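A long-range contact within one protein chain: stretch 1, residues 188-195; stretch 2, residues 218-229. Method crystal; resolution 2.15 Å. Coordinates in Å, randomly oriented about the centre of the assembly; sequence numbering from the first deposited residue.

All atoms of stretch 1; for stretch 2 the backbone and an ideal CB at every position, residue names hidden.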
# COMPACT_ATOMS: atom_id res chain seq x y z
N GLY A 188 12.61 -4.43 -4.85
CA GLY A 188 11.21 -4.25 -5.19
C GLY A 188 10.90 -2.76 -5.31
O GLY A 188 10.17 -2.30 -6.21
N ILE A 189 11.51 -2.00 -4.40
CA ILE A 189 11.35 -0.55 -4.40
C ILE A 189 12.05 0.16 -5.55
O ILE A 189 11.43 1.02 -6.22
CB ILE A 189 11.87 0.08 -3.08
CG1 ILE A 189 11.08 -0.48 -1.89
CG2 ILE A 189 11.72 1.59 -3.14
CD1 ILE A 189 11.57 0.03 -0.54
N THR A 190 13.33 -0.16 -5.79
CA THR A 190 14.07 0.53 -6.85
C THR A 190 13.55 0.10 -8.23
O THR A 190 13.52 0.92 -9.15
CB THR A 190 15.62 0.38 -6.75
OG1 THR A 190 15.98 -1.00 -6.84
CG2 THR A 190 16.15 0.96 -5.42
N ARG A 191 13.11 -1.15 -8.37
CA ARG A 191 12.51 -1.59 -9.64
C ARG A 191 11.19 -0.86 -9.84
O ARG A 191 10.88 -0.44 -10.96
CB ARG A 191 12.34 -3.12 -9.73
CG ARG A 191 11.05 -3.71 -9.08
CD ARG A 191 9.86 -3.52 -10.03
NE ARG A 191 8.75 -4.46 -9.84
CZ ARG A 191 7.84 -4.37 -8.87
NH1 ARG A 191 7.92 -3.41 -7.95
NH2 ARG A 191 6.86 -5.26 -8.80
N LEU A 192 10.43 -0.66 -8.76
CA LEU A 192 9.19 0.09 -8.87
C LEU A 192 9.43 1.52 -9.37
O LEU A 192 8.68 2.03 -10.22
CB LEU A 192 8.46 0.15 -7.50
CG LEU A 192 7.21 1.06 -7.46
CD1 LEU A 192 6.12 0.51 -8.39
CD2 LEU A 192 6.67 1.26 -6.04
N CYS A 193 10.44 2.18 -8.81
CA CYS A 193 10.58 3.63 -9.01
C CYS A 193 11.45 4.13 -10.18
O CYS A 193 11.35 5.30 -10.55
CB CYS A 193 11.06 4.30 -7.72
SG CYS A 193 10.01 3.96 -6.28
N LEU A 194 12.26 3.25 -10.76
CA LEU A 194 13.24 3.67 -11.76
C LEU A 194 12.95 3.15 -13.17
O LEU A 194 12.55 1.99 -13.34
CB LEU A 194 14.66 3.22 -11.34
CG LEU A 194 15.28 3.61 -9.99
CD1 LEU A 194 16.78 3.25 -10.02
CD2 LEU A 194 15.10 5.09 -9.66
N GLY A 195 13.16 4.00 -14.17
CA GLY A 195 13.03 3.59 -15.56
C GLY A 195 11.61 3.28 -16.01
O GLY A 195 11.39 2.51 -16.95
N UNK A 218 2.36 4.09 -0.41
CA UNK A 218 3.37 4.96 0.17
C UNK A 218 4.73 4.76 -0.46
O UNK A 218 5.48 5.71 -0.66
CB UNK A 218 3.46 4.73 1.68
N UNK A 219 5.06 3.51 -0.77
CA UNK A 219 6.35 3.21 -1.39
C UNK A 219 6.54 4.04 -2.66
O UNK A 219 7.64 4.58 -2.93
CB UNK A 219 6.46 1.72 -1.71
N UNK A 220 5.47 4.14 -3.45
CA UNK A 220 5.53 4.96 -4.66
C UNK A 220 5.60 6.45 -4.31
O UNK A 220 6.40 7.21 -4.88
CB UNK A 220 4.32 4.68 -5.55
N UNK A 221 4.73 6.89 -3.40
CA UNK A 221 4.69 8.33 -3.10
C UNK A 221 6.02 8.88 -2.60
O UNK A 221 6.46 9.97 -2.98
CB UNK A 221 3.61 8.61 -2.06
N UNK A 222 6.67 8.12 -1.73
CA UNK A 222 7.91 8.54 -1.11
C UNK A 222 9.10 8.28 -2.01
O UNK A 222 9.80 9.21 -2.43
CB UNK A 222 8.10 7.83 0.23
N UNK A 223 9.34 7.00 -2.32
CA UNK A 223 10.54 6.66 -3.06
C UNK A 223 10.48 7.06 -4.53
O UNK A 223 11.50 7.29 -5.16
CB UNK A 223 10.80 5.16 -2.95
N UNK A 224 9.28 7.16 -5.09
CA UNK A 224 9.16 7.67 -6.44
C UNK A 224 9.77 9.07 -6.57
O UNK A 224 10.41 9.39 -7.57
CB UNK A 224 7.69 7.69 -6.86
N UNK A 225 9.53 9.92 -5.58
CA UNK A 225 10.21 11.21 -5.50
C UNK A 225 11.69 11.09 -5.19
O UNK A 225 12.54 11.52 -5.98
CB UNK A 225 9.54 12.08 -4.44
N UNK A 226 12.00 10.49 -4.04
CA UNK A 226 13.37 10.60 -3.52
C UNK A 226 14.39 9.85 -4.37
O UNK A 226 15.57 10.19 -4.40
CB UNK A 226 13.42 10.07 -2.08
N UNK A 227 13.96 8.80 -5.06
CA UNK A 227 14.89 8.05 -5.88
C UNK A 227 15.05 8.68 -7.27
O UNK A 227 15.88 8.26 -8.08
CB UNK A 227 14.42 6.60 -6.01
N UNK A 228 14.20 9.67 -7.56
CA UNK A 228 14.35 10.49 -8.77
C UNK A 228 14.84 11.94 -8.64
O UNK A 228 14.81 12.69 -9.62
CB UNK A 228 12.99 10.53 -9.47
N UNK A 229 15.24 12.36 -7.44
CA UNK A 229 15.65 13.74 -7.24
C UNK A 229 14.45 14.68 -7.14
O UNK A 229 14.59 15.90 -7.27
CB UNK A 229 16.57 14.18 -8.38

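Two helices cross here at 72°, their axes 9.3 Å apart at closest approach, and stretch 1 meets stretch 2 with I189, L192 and C193 and, just past the end of its own helix, with L194, which reaches 227 and 228. Position 218 carries its CB out of reach of stretch 1, so this contact sets no preference; it is A218.

At 219 the CA-to-CB bond points toward stretch 1, and the ideal CB lies 4.4 Å from L192 CD2 and 5.1 Å from I189 CG1. A small or β-branched side chain with a methyl to offer would suit, such as alanine, valine or threonine. The residue is T219, in the m rotamer; its CG2 lies 3.8 Å from I189 CG1 and 3.9 Å from L192 CD2.

The CB at 220 points sideways, yet sits 4.2 Å from L192 CD2, which favours an aliphatic residue without fixing its size. The residue is L220, whose CB makes the apolar contact with L192 CD2 (4.2 Å) while the rest of the side chain lies farther off. Positions 221 and 222 reach nothing in stretch 1 and are left open by it; they are E221 and I222.

At 223 the CB points toward stretch 1, 3.6 Å from C193 SG and 3.7 Å from I189 CG2. Apolar residues fit, including a large one whose bulk leads away from C193 SG and lies along I189. W223 packs its CB 3.7 Å from both C193 SG and I189 CG2, the latter lying oblique to the indole ring.

Position 224 is where the backbones come close, its CA 5.0 Å from that of C193. An ideal CB would stand 4.4 Å from C193 SG but only 2.4 Å from the carbonyl O of 220, so glycine is favoured. G224 leaves its N 3.5 Å from C193 SG.

Position 225 points away and 226 is out of reach; A225 and L226 take no part.

At 227 the CB again points toward stretch 1, 4.0 Å from L194 CD2 and 4.4 Å from C193 CB, a setting for leucine, isoleucine or methionine. L227 sends CD1 to within 4.0 Å of both I189 CG2 and T190 CG2, while its CB meets L194 CD2.

The CB at 228 points sideways, but the C193 carbonyl at the end of the first helix offers an acceptor, so a polar side chain with a donor would suit. N228 donates from ND2 to C193 O (3.1 Å, nearly linear) and also to G224 O (2.9 Å), tying both backbones together. Its OD1 accepts from a water, 2.5 Å from the water O, which in turn accepts from G195 N.

Position 229 has positive phi, which favours glycine, and is G229.

Stretch 2 (218-229) ATLEIWGALLNG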
# COMPACT_ATOMS: atom_id res chain seq x y z
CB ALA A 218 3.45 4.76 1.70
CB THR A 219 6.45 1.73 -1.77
OG1 THR A 219 6.17 0.94 -0.60
CG2 THR A 219 7.84 1.41 -2.29
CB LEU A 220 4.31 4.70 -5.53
CG LEU A 220 4.19 5.63 -6.74
CD1 LEU A 220 5.38 5.42 -7.69
CD2 LEU A 220 2.87 5.38 -7.44
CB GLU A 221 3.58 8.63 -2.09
CG GLU A 221 2.19 8.34 -2.65
CD GLU A 221 1.11 8.42 -1.60
OE1 GLU A 221 1.40 8.86 -0.46
OE2 GLU A 221 -0.03 8.05 -1.92
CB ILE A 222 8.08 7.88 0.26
CG1 ILE A 222 6.94 8.35 1.17
CG2 ILE A 222 9.47 8.20 0.85
CD1 ILE A 222 6.72 7.47 2.43
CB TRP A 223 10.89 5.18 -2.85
CG TRP A 223 11.06 4.90 -1.39
CD1 TRP A 223 10.23 4.18 -0.59
CD2 TRP A 223 12.09 5.41 -0.54
NE1 TRP A 223 10.69 4.19 0.71
CE2 TRP A 223 11.83 4.94 0.77
CE3 TRP A 223 13.22 6.22 -0.76
CZ2 TRP A 223 12.67 5.23 1.86
CZ3 TRP A 223 14.05 6.52 0.33
CH2 TRP A 223 13.78 6.01 1.61
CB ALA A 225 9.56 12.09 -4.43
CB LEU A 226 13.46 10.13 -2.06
CG LEU A 226 12.70 10.97 -1.02
CD1 LEU A 226 12.80 10.30 0.33
CD2 LEU A 226 13.28 12.38 -0.96
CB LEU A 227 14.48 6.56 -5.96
CG LEU A 227 14.45 5.88 -4.59
CD1 LEU A 227 14.15 4.40 -4.75
CD2 LEU A 227 15.77 6.10 -3.81
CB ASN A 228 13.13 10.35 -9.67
CG ASN A 228 12.98 8.94 -10.17
OD1 ASN A 228 13.74 8.49 -11.03
ND2 ASN A 228 12.04 8.19 -9.58
O HOH W 1 14.13 6.88 -12.91
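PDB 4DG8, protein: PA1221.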